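Local coordinates for DUF3224 domain-containing protein (Shewanella oneidensis, PDB 2OOJ) that is of unknown function but belongs to the DUF3224 family, grouped with the allene oxide cyclase-like barrels, and is found in a two-chain assembly, at residues 8-13 against 122-127; 49-54 against 62-67; 82-87 against 99-104; 110-115 against 129-134. All coordinates share one frame; numbering follows the deposited sequence.

Contact 1: 8-13 against 122-127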
loop_
_atom_site.group_PDB
_atom_site.type_symbol
_atom_site.label_atom_id
_atom_site.label_comp_id
_atom_site.label_asym_id
_atom_site.label_seq_id
_atom_site.Cartn_x
_atom_site.Cartn_y
_atom_site.Cartn_z
ATOM N N THR B 8 -9.576 21.775 1.011
ATOM C CA THR B 8 -8.120 21.897 0.867
ATOM C C THR B 8 -7.527 22.525 2.126
ATOM O O THR B 8 -8.140 23.387 2.785
ATOM C CB THR B 8 -7.718 22.758 -0.342
ATOM O OG1 THR B 8 -8.289 22.196 -1.526
ATOM C CG2 THR B 8 -6.148 22.774 -0.527
ATOM N N GLY B 9 -6.316 22.119 2.456
ATOM C CA GLY B 9 -5.683 22.584 3.687
ATOM C C GLY B 9 -4.272 22.064 3.840
ATOM O O GLY B 9 -3.836 21.252 3.039
ATOM N N LYS B 10 -3.571 22.553 4.859
ATOM C CA LYS B 10 -2.175 22.192 5.104
ATOM C C LYS B 10 -2.098 20.896 5.898
ATOM O O LYS B 10 -2.998 20.561 6.636
ATOM C CB LYS B 10 -1.492 23.306 5.900
ATOM C CG LYS B 10 -1.546 24.637 5.174
ATOM C CD LYS B 10 -0.728 25.729 5.862
ATOM C CE LYS B 10 -0.597 26.919 4.892
ATOM N NZ LYS B 10 0.173 28.078 5.455
ATOM N N PHE B 11 -1.035 20.140 5.719
ATOM C CA PHE B 11 -0.673 19.133 6.701
ATOM C C PHE B 11 0.853 19.044 6.863
ATOM O O PHE B 11 1.587 19.400 5.963
ATOM C CB PHE B 11 -1.272 17.769 6.370
ATOM C CG PHE B 11 -0.667 17.098 5.189
ATOM C CD1 PHE B 11 -1.124 17.354 3.911
ATOM C CD2 PHE B 11 0.359 16.179 5.349
ATOM C CE1 PHE B 11 -0.577 16.694 2.827
ATOM C CE2 PHE B 11 0.944 15.530 4.264
ATOM C CZ PHE B 11 0.478 15.778 3.004
ATOM N N ASP B 12 1.302 18.599 8.033
ATOM C CA ASP B 12 2.719 18.304 8.273
ATOM C C ASP B 12 2.828 16.836 8.597
ATOM O O ASP B 12 1.912 16.276 9.128
ATOM C CB ASP B 12 3.217 19.156 9.451
ATOM C CG ASP B 12 3.037 20.639 9.192
ATOM O OD1 ASP B 12 3.099 21.064 7.993
ATOM O OD2 ASP B 12 2.809 21.360 10.172
ATOM N N VAL B 13 3.928 16.212 8.226
ATOM C CA VAL B 13 4.160 14.814 8.535
ATOM C C VAL B 13 5.553 14.639 9.117
ATOM O O VAL B 13 6.479 15.325 8.702
ATOM C CB VAL B 13 3.971 13.906 7.299
ATOM C CG1 VAL B 13 4.864 14.347 6.193
ATOM C CG2 VAL B 13 4.221 12.442 7.682
ATOM N N ASN B 122 5.417 26.151 -2.031
ATOM C CA ASN B 122 6.382 26.834 -1.202
ATOM C C ASN B 122 6.833 25.992 -0.006
ATOM O O ASN B 122 6.909 26.482 1.111
ATOM C CB ASN B 122 5.802 28.180 -0.741
ATOM C CG ASN B 122 6.885 29.134 -0.196
ATOM O OD1 ASN B 122 8.080 28.990 -0.502
ATOM N ND2 ASN B 122 6.469 30.080 0.635
ATOM N N GLY B 123 7.117 24.714 -0.243
ATOM C CA GLY B 123 7.631 23.835 0.799
ATOM C C GLY B 123 6.604 23.254 1.768
ATOM O O GLY B 123 6.963 22.479 2.646
ATOM N N GLN B 124 5.332 23.619 1.592
ATOM C CA GLN B 124 4.237 23.213 2.465
ATOM C C GLN B 124 3.357 22.195 1.739
ATOM O O GLN B 124 2.918 22.432 0.625
ATOM C CB GLN B 124 3.407 24.434 2.862
ATOM C CG GLN B 124 2.132 24.155 3.675
ATOM C CD GLN B 124 2.447 23.634 5.059
ATOM O OE1 GLN B 124 3.086 24.321 5.835
ATOM N NE2 GLN B 124 2.023 22.409 5.369
ATOM N N HIS B 125 3.144 21.058 2.379
ATOM C CA HIS B 125 2.203 20.052 1.887
ATOM C C HIS B 125 0.784 20.473 2.127
ATOM O O HIS B 125 0.476 21.023 3.191
ATOM C CB HIS B 125 2.424 18.723 2.581
ATOM C CG HIS B 125 3.649 18.030 2.124
ATOM N ND1 HIS B 125 3.776 17.522 0.850
ATOM C CD2 HIS B 125 4.835 17.828 2.737
ATOM C CE1 HIS B 125 4.985 17.003 0.710
ATOM N NE2 HIS B 125 5.649 17.181 1.839
ATOM N N PHE B 126 -0.055 20.171 1.137
ATOM C CA PHE B 126 -1.468 20.458 1.160
ATOM C C PHE B 126 -2.209 19.191 0.789
ATOM O O PHE B 126 -1.768 18.420 -0.076
ATOM C CB PHE B 126 -1.832 21.545 0.141
ATOM C CG PHE B 126 -1.417 22.919 0.558
ATOM C CD1 PHE B 126 -0.137 23.345 0.342
ATOM C CD2 PHE B 126 -2.312 23.772 1.169
ATOM C CE1 PHE B 126 0.253 24.603 0.737
ATOM C CE2 PHE B 126 -1.925 25.025 1.557
ATOM C CZ PHE B 126 -0.631 25.432 1.353
ATOM N N TYR B 127 -3.349 19.028 1.403
ATOM C CA TYR B 127 -4.294 17.964 1.040
ATOM C C TYR B 127 -5.459 18.592 0.276
ATOM O O TYR B 127 -5.844 19.745 0.537
ATOM C CB TYR B 127 -4.809 17.244 2.299
ATOM C CG TYR B 127 -5.632 18.109 3.210
ATOM C CD1 TYR B 127 -7.017 18.264 3.014
ATOM C CD2 TYR B 127 -5.050 18.732 4.307
ATOM C CE1 TYR B 127 -7.747 19.062 3.852
ATOM C CE2 TYR B 127 -5.770 19.556 5.126
ATOM C CZ TYR B 127 -7.133 19.705 4.910
ATOM O OH TYR B 127 -7.840 20.526 5.750
HETATM O O HOH W 1 4.254 20.172 5.017
#

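Contact 2: 49-54 against 62-67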
loop_
_atom_site.group_PDB
_atom_site.type_symbol
_atom_site.label_atom_id
_atom_site.label_comp_id
_atom_site.label_asym_id
_atom_site.label_seq_id
_atom_site.Cartn_x
_atom_site.Cartn_y
_atom_site.Cartn_z
ATOM N N GLY B 49 0.281 6.103 11.637
ATOM C CA GLY B 49 0.311 4.832 10.907
ATOM C C GLY B 49 1.716 4.470 10.506
ATOM O O GLY B 49 2.661 4.934 11.129
ATOM N N GLU B 50 1.848 3.660 9.451
ATOM C CA GLU B 50 3.122 3.274 8.935
ATOM C C GLU B 50 3.099 3.284 7.425
ATOM O O GLU B 50 2.043 3.213 6.816
ATOM C CB GLU B 50 3.535 1.896 9.446
ATOM C CG GLU B 50 3.669 1.853 10.943
ATOM C CD GLU B 50 4.211 0.527 11.435
ATOM O OE1 GLU B 50 5.437 0.335 11.321
ATOM O OE2 GLU B 50 3.413 -0.324 11.875
HETATM N N MSE B 51 4.295 3.398 6.861
HETATM C CA MSE B 51 4.546 3.332 5.448
HETATM C C MSE B 51 5.623 2.286 5.210
HETATM O O MSE B 51 6.479 2.047 6.066
HETATM C CB MSE B 51 5.051 4.689 4.990
HETATM C CG MSE B 51 5.572 4.737 3.565
HETATM SE SE MSE B 51 6.425 6.506 3.171
HETATM C CE MSE B 51 6.767 6.935 4.805
ATOM N N LEU B 52 5.559 1.668 4.041
ATOM C CA LEU B 52 6.559 0.734 3.534
ATOM C C LEU B 52 6.972 1.351 2.208
ATOM O O LEU B 52 6.135 1.889 1.506
ATOM C CB LEU B 52 5.950 -0.647 3.325
ATOM C CG LEU B 52 5.284 -1.260 4.548
ATOM C CD1 LEU B 52 4.566 -2.548 4.151
ATOM C CD2 LEU B 52 6.326 -1.486 5.678
ATOM N N SER B 53 8.266 1.335 1.898
ATOM C CA SER B 53 8.763 1.932 0.677
ATOM C C SER B 53 9.781 1.022 -0.006
ATOM O O SER B 53 10.453 0.217 0.626
ATOM C CB SER B 53 9.429 3.269 0.984
ATOM O OG SER B 53 10.466 3.070 1.890
ATOM N N ALA B 54 9.873 1.152 -1.311
ATOM C CA ALA B 54 10.950 0.564 -2.078
ATOM C C ALA B 54 11.503 1.635 -3.014
ATOM O O ALA B 54 10.816 2.066 -3.938
ATOM C CB ALA B 54 10.417 -0.622 -2.882
ATOM N N ALA B 62 10.249 4.585 -7.684
ATOM C CA ALA B 62 10.097 4.046 -6.358
ATOM C C ALA B 62 8.604 3.696 -6.161
ATOM O O ALA B 62 7.761 4.055 -6.980
ATOM C CB ALA B 62 10.523 5.059 -5.333
ATOM N N GLY B 63 8.315 3.020 -5.068
ATOM C CA GLY B 63 6.905 2.776 -4.680
ATOM C C GLY B 63 6.779 2.939 -3.202
ATOM O O GLY B 63 7.776 2.798 -2.493
ATOM N N TYR B 64 5.583 3.317 -2.729
ATOM C CA TYR B 64 5.312 3.245 -1.317
ATOM C C TYR B 64 3.819 2.905 -1.095
ATOM O O TYR B 64 2.983 3.084 -1.990
ATOM C CB TYR B 64 5.695 4.551 -0.647
ATOM C CG TYR B 64 4.635 5.620 -0.631
ATOM C CD1 TYR B 64 4.480 6.516 -1.670
ATOM C CD2 TYR B 64 3.797 5.738 0.463
ATOM C CE1 TYR B 64 3.464 7.511 -1.613
ATOM C CE2 TYR B 64 2.814 6.687 0.530
ATOM C CZ TYR B 64 2.646 7.576 -0.502
ATOM O OH TYR B 64 1.629 8.533 -0.369
ATOM N N VAL B 65 3.549 2.391 0.080
ATOM C CA VAL B 65 2.181 2.122 0.585
ATOM C C VAL B 65 2.171 2.577 2.050
ATOM O O VAL B 65 3.241 2.736 2.644
ATOM C CB VAL B 65 1.792 0.653 0.453
ATOM C CG1 VAL B 65 1.861 0.195 -0.967
ATOM C CG2 VAL B 65 2.614 -0.297 1.345
ATOM N N ALA B 66 0.987 2.837 2.592
ATOM C CA ALA B 66 0.829 3.282 3.968
ATOM C C ALA B 66 -0.623 3.072 4.361
ATOM O O ALA B 66 -1.476 3.072 3.496
ATOM C CB ALA B 66 1.197 4.753 4.078
ATOM N N ILE B 67 -0.863 2.923 5.665
ATOM C CA ILE B 67 -2.175 2.945 6.299
ATOM C C ILE B 67 -2.037 3.806 7.530
ATOM O O ILE B 67 -1.105 3.644 8.314
ATOM C CB ILE B 67 -2.641 1.517 6.702
ATOM C CG1 ILE B 67 -2.974 0.740 5.410
ATOM C CG2 ILE B 67 -3.855 1.524 7.617
ATOM C CD1 ILE B 67 -3.522 -0.646 5.642
#

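Contact 3: 82-87 against 99-104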
loop_
_atom_site.group_PDB
_atom_site.type_symbol
_atom_site.label_atom_id
_atom_site.label_comp_id
_atom_site.label_asym_id
_atom_site.label_seq_id
_atom_site.Cartn_x
_atom_site.Cartn_y
_atom_site.Cartn_z
ATOM N N VAL B 82 -9.794 5.726 8.380
ATOM C CA VAL B 82 -8.482 5.246 7.921
ATOM C C VAL B 82 -8.221 5.666 6.491
ATOM O O VAL B 82 -9.090 5.530 5.643
ATOM C CB VAL B 82 -8.366 3.702 8.044
ATOM C CG1 VAL B 82 -7.051 3.122 7.345
ATOM C CG2 VAL B 82 -8.384 3.327 9.537
ATOM N N LEU B 83 -6.999 6.146 6.244
ATOM C CA LEU B 83 -6.513 6.409 4.900
ATOM C C LEU B 83 -5.494 5.350 4.451
ATOM O O LEU B 83 -4.658 4.939 5.224
ATOM C CB LEU B 83 -5.882 7.788 4.828
ATOM C CG LEU B 83 -6.776 9.034 4.856
ATOM C CD1 LEU B 83 -5.939 10.282 5.098
ATOM C CD2 LEU B 83 -7.549 9.114 3.541
ATOM N N GLN B 84 -5.601 4.932 3.187
ATOM C CA GLN B 84 -4.772 3.880 2.596
ATOM C C GLN B 84 -4.168 4.396 1.348
ATOM O O GLN B 84 -4.895 4.918 0.489
ATOM C CB GLN B 84 -5.614 2.633 2.316
ATOM C CG GLN B 84 -4.761 1.395 1.860
ATOM C CD GLN B 84 -5.569 0.117 1.886
ATOM O OE1 GLN B 84 -6.050 -0.298 2.941
ATOM N NE2 GLN B 84 -5.684 -0.541 0.739
ATOM N N HIS B 85 -2.828 4.335 1.286
ATOM C CA HIS B 85 -2.036 4.900 0.213
ATOM C C HIS B 85 -1.348 3.840 -0.663
ATOM O O HIS B 85 -0.783 2.863 -0.180
ATOM C CB HIS B 85 -0.858 5.746 0.751
ATOM C CG HIS B 85 -1.198 6.740 1.818
ATOM N ND1 HIS B 85 -0.704 8.024 1.785
ATOM C CD2 HIS B 85 -1.879 6.629 2.985
ATOM C CE1 HIS B 85 -1.074 8.663 2.882
ATOM N NE2 HIS B 85 -1.805 7.844 3.619
ATOM N N PHE B 86 -1.300 4.101 -1.962
ATOM C CA PHE B 86 -0.512 3.304 -2.859
ATOM C C PHE B 86 0.043 4.282 -3.858
ATOM O O PHE B 86 -0.722 4.909 -4.578
ATOM C CB PHE B 86 -1.399 2.296 -3.545
ATOM C CG PHE B 86 -0.729 1.446 -4.597
ATOM C CD1 PHE B 86 -0.569 1.908 -5.887
ATOM C CD2 PHE B 86 -0.391 0.134 -4.309
ATOM C CE1 PHE B 86 -0.017 1.087 -6.877
ATOM C CE2 PHE B 86 0.149 -0.712 -5.283
ATOM C CZ PHE B 86 0.348 -0.223 -6.569
ATOM N N GLY B 87 1.366 4.429 -3.862
ATOM C CA GLY B 87 2.055 5.386 -4.723
ATOM C C GLY B 87 3.126 4.668 -5.510
ATOM O O GLY B 87 3.882 3.873 -4.964
ATOM N N GLU B 99 -7.216 6.696 -0.547
ATOM C CA GLU B 99 -8.669 6.621 -0.304
ATOM C C GLU B 99 -8.970 6.324 1.150
ATOM O O GLU B 99 -8.160 5.744 1.867
ATOM C CB GLU B 99 -9.324 5.601 -1.225
ATOM C CG GLU B 99 -9.164 4.187 -0.853
ATOM C CD GLU B 99 -9.962 3.262 -1.761
ATOM O OE1 GLU B 99 -9.515 3.052 -2.889
ATOM O OE2 GLU B 99 -11.017 2.736 -1.340
ATOM N N VAL B 100 -10.169 6.716 1.566
ATOM C CA VAL B 100 -10.714 6.302 2.858
ATOM C C VAL B 100 -11.103 4.821 2.728
ATOM O O VAL B 100 -11.756 4.455 1.787
ATOM C CB VAL B 100 -11.963 7.129 3.234
ATOM C CG1 VAL B 100 -12.672 6.513 4.381
ATOM C CG2 VAL B 100 -11.570 8.584 3.582
ATOM N N VAL B 101 -10.702 3.990 3.690
ATOM C CA VAL B 101 -11.041 2.595 3.670
ATOM C C VAL B 101 -12.525 2.544 3.992
ATOM O O VAL B 101 -12.940 3.061 5.032
ATOM C CB VAL B 101 -10.231 1.765 4.662
ATOM C CG1 VAL B 101 -10.653 0.302 4.634
ATOM C CG2 VAL B 101 -8.715 1.845 4.304
ATOM N N PRO B 102 -13.300 1.907 3.122
ATOM C CA PRO B 102 -14.771 1.801 3.329
ATOM C C PRO B 102 -15.152 1.247 4.667
ATOM O O PRO B 102 -14.633 0.216 5.074
ATOM C CB PRO B 102 -15.211 0.872 2.208
ATOM C CG PRO B 102 -14.187 1.146 1.115
ATOM C CD PRO B 102 -12.898 1.255 1.859
ATOM N N HIS B 103 -16.119 1.911 5.303
ATOM C CA HIS B 103 -16.624 1.567 6.628
ATOM C C HIS B 103 -15.619 1.797 7.765
ATOM O O HIS B 103 -15.879 1.392 8.919
ATOM C CB HIS B 103 -17.208 0.137 6.642
ATOM C CG HIS B 103 -18.322 -0.074 5.666
ATOM N ND1 HIS B 103 -18.214 -0.922 4.587
ATOM C CD2 HIS B 103 -19.574 0.431 5.618
ATOM C CE1 HIS B 103 -19.340 -0.903 3.897
ATOM N NE2 HIS B 103 -20.186 -0.100 4.510
ATOM N N SER B 104 -14.476 2.469 7.487
ATOM C CA SER B 104 -13.561 2.852 8.547
ATOM C C SER B 104 -14.020 4.097 9.293
ATOM O O SER B 104 -13.487 4.384 10.367
ATOM C CB SER B 104 -12.121 3.087 8.041
ATOM O OG SER B 104 -12.021 4.221 7.156
#

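Contact 4: 110-115 against 129-134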
loop_
_atom_site.group_PDB
_atom_site.type_symbol
_atom_site.label_atom_id
_atom_site.label_comp_id
_atom_site.label_asym_id
_atom_site.label_seq_id
_atom_site.Cartn_x
_atom_site.Cartn_y
_atom_site.Cartn_z
ATOM N N THR B 110 -19.053 8.484 10.588
ATOM C CA THR B 110 -19.612 7.233 10.115
ATOM C C THR B 110 -20.152 7.441 8.705
ATOM O O THR B 110 -20.826 8.416 8.466
ATOM C CB THR B 110 -20.710 6.718 11.060
ATOM O OG1 THR B 110 -20.161 6.540 12.376
ATOM C CG2 THR B 110 -21.253 5.378 10.586
ATOM N N GLY B 111 -19.875 6.507 7.811
ATOM C CA GLY B 111 -20.315 6.568 6.402
ATOM C C GLY B 111 -19.442 7.374 5.459
ATOM O O GLY B 111 -19.778 7.561 4.301
ATOM N N LEU B 112 -18.315 7.870 5.944
ATOM C CA LEU B 112 -17.432 8.688 5.125
ATOM C C LEU B 112 -16.877 7.915 3.944
ATOM O O LEU B 112 -16.416 6.763 4.097
ATOM C CB LEU B 112 -16.258 9.184 5.973
ATOM C CG LEU B 112 -15.271 10.119 5.305
ATOM C CD1 LEU B 112 -15.947 11.425 4.844
ATOM C CD2 LEU B 112 -14.155 10.423 6.320
ATOM N N TYR B 113 -16.928 8.547 2.777
ATOM C CA TYR B 113 -16.333 8.054 1.552
ATOM C C TYR B 113 -15.402 9.127 1.003
ATOM O O TYR B 113 -15.755 10.315 0.982
ATOM C CB TYR B 113 -17.409 7.831 0.504
ATOM C CG TYR B 113 -16.891 7.535 -0.885
ATOM C CD1 TYR B 113 -16.616 6.224 -1.270
ATOM C CD2 TYR B 113 -16.679 8.544 -1.812
ATOM C CE1 TYR B 113 -16.116 5.936 -2.525
ATOM C CE2 TYR B 113 -16.204 8.266 -3.096
ATOM C CZ TYR B 113 -15.937 6.959 -3.449
ATOM O OH TYR B 113 -15.485 6.647 -4.703
ATOM N N GLY B 114 -14.252 8.750 0.467
ATOM C CA GLY B 114 -13.441 9.807 -0.132
ATOM C C GLY B 114 -12.075 9.448 -0.655
ATOM O O GLY B 114 -11.553 8.394 -0.355
ATOM N N THR B 115 -11.528 10.363 -1.444
ATOM C CA THR B 115 -10.193 10.231 -2.004
ATOM C C THR B 115 -9.449 11.514 -1.738
ATOM O O THR B 115 -10.035 12.574 -1.554
ATOM C CB THR B 115 -10.242 9.919 -3.514
ATOM O OG1 THR B 115 -10.950 10.955 -4.201
ATOM C CG2 THR B 115 -10.927 8.530 -3.768
ATOM N N PHE B 129 -9.168 17.036 -0.408
ATOM C CA PHE B 129 -9.937 15.871 0.045
ATOM C C PHE B 129 -11.344 15.972 -0.495
ATOM O O PHE B 129 -12.049 16.921 -0.170
ATOM C CB PHE B 129 -9.885 15.815 1.597
ATOM C CG PHE B 129 -10.529 14.598 2.212
ATOM C CD1 PHE B 129 -10.476 13.347 1.604
ATOM C CD2 PHE B 129 -11.116 14.683 3.454
ATOM C CE1 PHE B 129 -11.059 12.240 2.212
ATOM C CE2 PHE B 129 -11.686 13.573 4.049
ATOM C CZ PHE B 129 -11.640 12.354 3.421
ATOM N N SER B 130 -11.703 15.035 -1.385
ATOM C CA SER B 130 -13.031 14.958 -1.970
ATOM C C SER B 130 -13.807 13.848 -1.289
ATOM O O SER B 130 -13.438 12.678 -1.374
ATOM C CB SER B 130 -12.933 14.702 -3.478
ATOM O OG SER B 130 -11.998 15.601 -4.016
ATOM N N PHE B 131 -14.899 14.210 -0.615
ATOM C CA PHE B 131 -15.570 13.271 0.197
ATOM C C PHE B 131 -17.086 13.481 0.142
ATOM O O PHE B 131 -17.594 14.512 -0.339
ATOM C CB PHE B 131 -15.080 13.377 1.646
ATOM C CG PHE B 131 -15.498 14.630 2.347
ATOM C CD1 PHE B 131 -14.757 15.776 2.259
ATOM C CD2 PHE B 131 -16.644 14.647 3.120
ATOM C CE1 PHE B 131 -15.192 16.939 2.890
ATOM C CE2 PHE B 131 -17.070 15.789 3.755
ATOM C CZ PHE B 131 -16.338 16.930 3.651
ATOM N N CYS B 132 -17.751 12.444 0.607
ATOM C CA CYS B 132 -19.189 12.453 0.820
ATOM C C CYS B 132 -19.526 11.395 1.834
ATOM O O CYS B 132 -18.622 10.800 2.446
ATOM C CB CYS B 132 -19.905 12.291 -0.520
ATOM S SG CYS B 132 -19.739 10.724 -1.241
ATOM N N PHE B 133 -20.827 11.148 2.053
ATOM C CA PHE B 133 -21.228 10.174 3.057
ATOM C C PHE B 133 -22.186 9.173 2.425
ATOM O O PHE B 133 -23.001 9.553 1.620
ATOM C CB PHE B 133 -21.878 10.875 4.230
ATOM C CG PHE B 133 -20.896 11.548 5.132
ATOM C CD1 PHE B 133 -20.405 12.808 4.826
ATOM C CD2 PHE B 133 -20.458 10.916 6.283
ATOM C CE1 PHE B 133 -19.455 13.419 5.637
ATOM C CE2 PHE B 133 -19.537 11.517 7.107
ATOM C CZ PHE B 133 -19.041 12.783 6.798
ATOM N N GLU B 134 -22.071 7.915 2.802
ATOM C CA GLU B 134 -22.923 6.870 2.265
ATOM C C GLU B 134 -24.228 6.927 3.058
ATOM O O GLU B 134 -24.245 7.421 4.198
ATOM C CB GLU B 134 -22.256 5.523 2.445
ATOM C CG GLU B 134 -20.798 5.446 1.924
ATOM C CD GLU B 134 -20.706 5.299 0.430
ATOM O OE1 GLU B 134 -21.761 5.374 -0.203
ATOM O OE2 GLU B 134 -19.568 5.128 -0.105
HETATM O O HOH W 2 -13.454 11.049 -4.326
#

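Contact 1: 8-13 against 122-127
The ring of Y127 lies flat over the backbone of G9, and this is the tight part of the contact: G9 N sits 3.5 Å above the ring plane, over its centre, and Y127 CZ comes within 3.4 Å of G9 CA. CG of Y127 stands between its backbone N and carbonyl carbon (chi1 65°), on the way to a ring lying over G9; having no side chain, G9 leaves room for it there. The hydroxyl is held beyond the contact by Y40 O and L43 N. In the backbone, Y127 N donates to G9 O at 2.8 Å, the shorter bond of an antiparallel hydrogen-bonded pair. F11 packs next to Y127 CB, and H125 CB rests over one face of the F11 ring as a CH-pi contact, 3.7 Å from its centroid.

Toward Q124 the contact is looser and more exposed. Water 1 accepts from H125 N and donates to F11 O, bridging the two backbones. The Q124 chain bends at chi2 (68°), and its NE2 spends both hydrogens, on D12 OD1 at 3.1 Å and on H125 O at 3.0 Å, the latter partner lying in the amide plane. On the other face of the sheet the extended K10 chain lies alongside the partly exposed F126, K10 CG to F126 CE2 3.7 Å. Strand 5-18 meets strand 124-133 here, with I118 and I120 of strand 112-121 touching F11 and H125, and K37 of strand 29-39 packing on F11 from the other neighbour.

Contact 2: 49-54 against 62-67
E50 with I67, L52 with V65 and A54 with G63 are antiparallel hydrogen-bonded pairs, each with two N-H...O bonds, and M51-A66 and S53-Y64 fill the non-hydrogen-bonded places between them, in strands whose directions differ by 166°. A54 N to G63 O is among the shorter bonds at 2.9 Å. E50 N to I67 O is the longest at 3.2 Å, so the ladder is unbroken through these two segments. M51, A66, S53 and Y64 share one face. M51, a selenomethionine, has CG anti to its backbone N (chi1 171°), which sets CG 3.7 Å from Y64 CD2. Its SE then stands 4.7 Å from the Y64 ring centroid, 44° off the normal, an oblique Met-aromatic contact; A66 CB meets M51 CB at 4.0 Å. The Y64 hydroxyl is bonded to H85 ND1 on the next strand.

On the other face V65 CG2 presses against L52 CB at 3.9 Å, and this apolar layer continues into the second subunit, whose I67 and V65 pack on L52 and V65. E50, on the same face, sends its carboxylate away from the hairpin to a salt bridge with R32, while Y21 N of the second subunit bonds OE2. The chemistry is consistent with an apolar subunit interface in which the buried E50 carboxylate would be partly balanced by R32, although E18 lies close to it; an acetate ion, probably from the crystallisation liquor, lies nearby.

Contact 3: 82-87 against 99-104
S104 OG joins V82 to the turn of its own segment: it accepts from V82 N at 3.0 Å, nearly straight at 169°, and donates to V101 O at 2.6 Å on a lone pair in the carbonyl plane. V101 O also takes S104 N, so one carbonyl is gripped by the hydroxyl and the amide of the same residue. OG between the backbone N and carbonyl carbon (chi1 66°) lets S104 do both. The backbone bond S104 N to V101 O closes the type II turn from V101 to S104, and the hydroxyl takes the N-H of V82 where the 99-104 segment has left the ladder for its turn.

Before the turn the pairing is regular. V101 N donates to V82 O, and Q84 and E99 exchange two backbone bonds, Q84 N to E99 O at 3.0 Å. V82 and V101 lie side by side, pointing the same way, and touch through V82 CG1 and V101 CG2 at 3.7 Å. That methyl of V101 is also met obliquely by Q84, whose CB and OE1 are 3.8 and 3.7 Å from V101 CG2. On the opposite face L83 CD2 reaches V100 CG2 at 4.1 Å.

The polar ends lead elsewhere: Q84 NE2 bonds G87 O of the second subunit, and E99 binds H97 through OE1 and R95 of the second subunit through OE2. Strand 77-90 is paired on one edge with strand 93-107 and on the other with strand 62-71, where the backbones of L83 and H85 bond those of E68 and A66, while V100 is backbone hydrogen-bonded to G114 of strand 112-121.

Contact 4: 110-115 against 129-134
L112 and F133 meet methyl to ring: CD1 of L112 stands over one face of the phenyl, 4.2 Å from its centroid and displaced toward the rim. The same methyl meets F131 obliquely, 3.7 Å from its CD2; L112 CG lies anti to the backbone N (chi1 -177°), and chi2 of 61° sets CD1 toward F131 and F133. T110 O approaches the F133 ring in its plane, 3.3 Å from CD2; the ring has a cation-pi partner in R77.

At G114, which has no side chain, the F129 ring lies beside the backbone, where a CB would clash with it; T115 O is at the ring edge, 3.3 Å from F129 CD1, and F131 CB over one face. These residues belong to the hairpin of strands 112-121 and 124-133, whose antiparallel bonds include Y113 N to C132 O at 2.8 Å and a pair between T115 and S130; E134 N reaches G111 O at the open end. The face of the hairpin bearing L112, F129 and F131 packs on L74.

The opposite face carries Y113. C132 SG lies oblique to that ring, 3.8 Å from Y113 CD2, and beside Y113 CD1 E134 OE2 comes within 3.4 Å, also obliquely, the carboxylate turned 79° from the ring plane.

Overall arrangement
All four contacts are antiparallel pairings in one curled sheet, consistent with the barrel suggested by the family's clan. Contact 1 brings the first strand, 5-18, to the last, 124-133, so that contacts 2 and 3 fall wholly between its segments in sequence, while contact 4 alternates with it, its centre about 20 Å away. Contacts 2 and 3 join through a probable hydrogen bond, Y64 O to G87 N at 2.8 Å. Another, V100 N to G114 O at 2.9 Å, links contacts 3 and 4. Contacts 2 and 3 also meet the second subunit, unlike contacts 1 and 4. An acetate ion, probably from the crystallisation liquor, lies about 3 Å from the E50 side chain of contact 2; no active site is known.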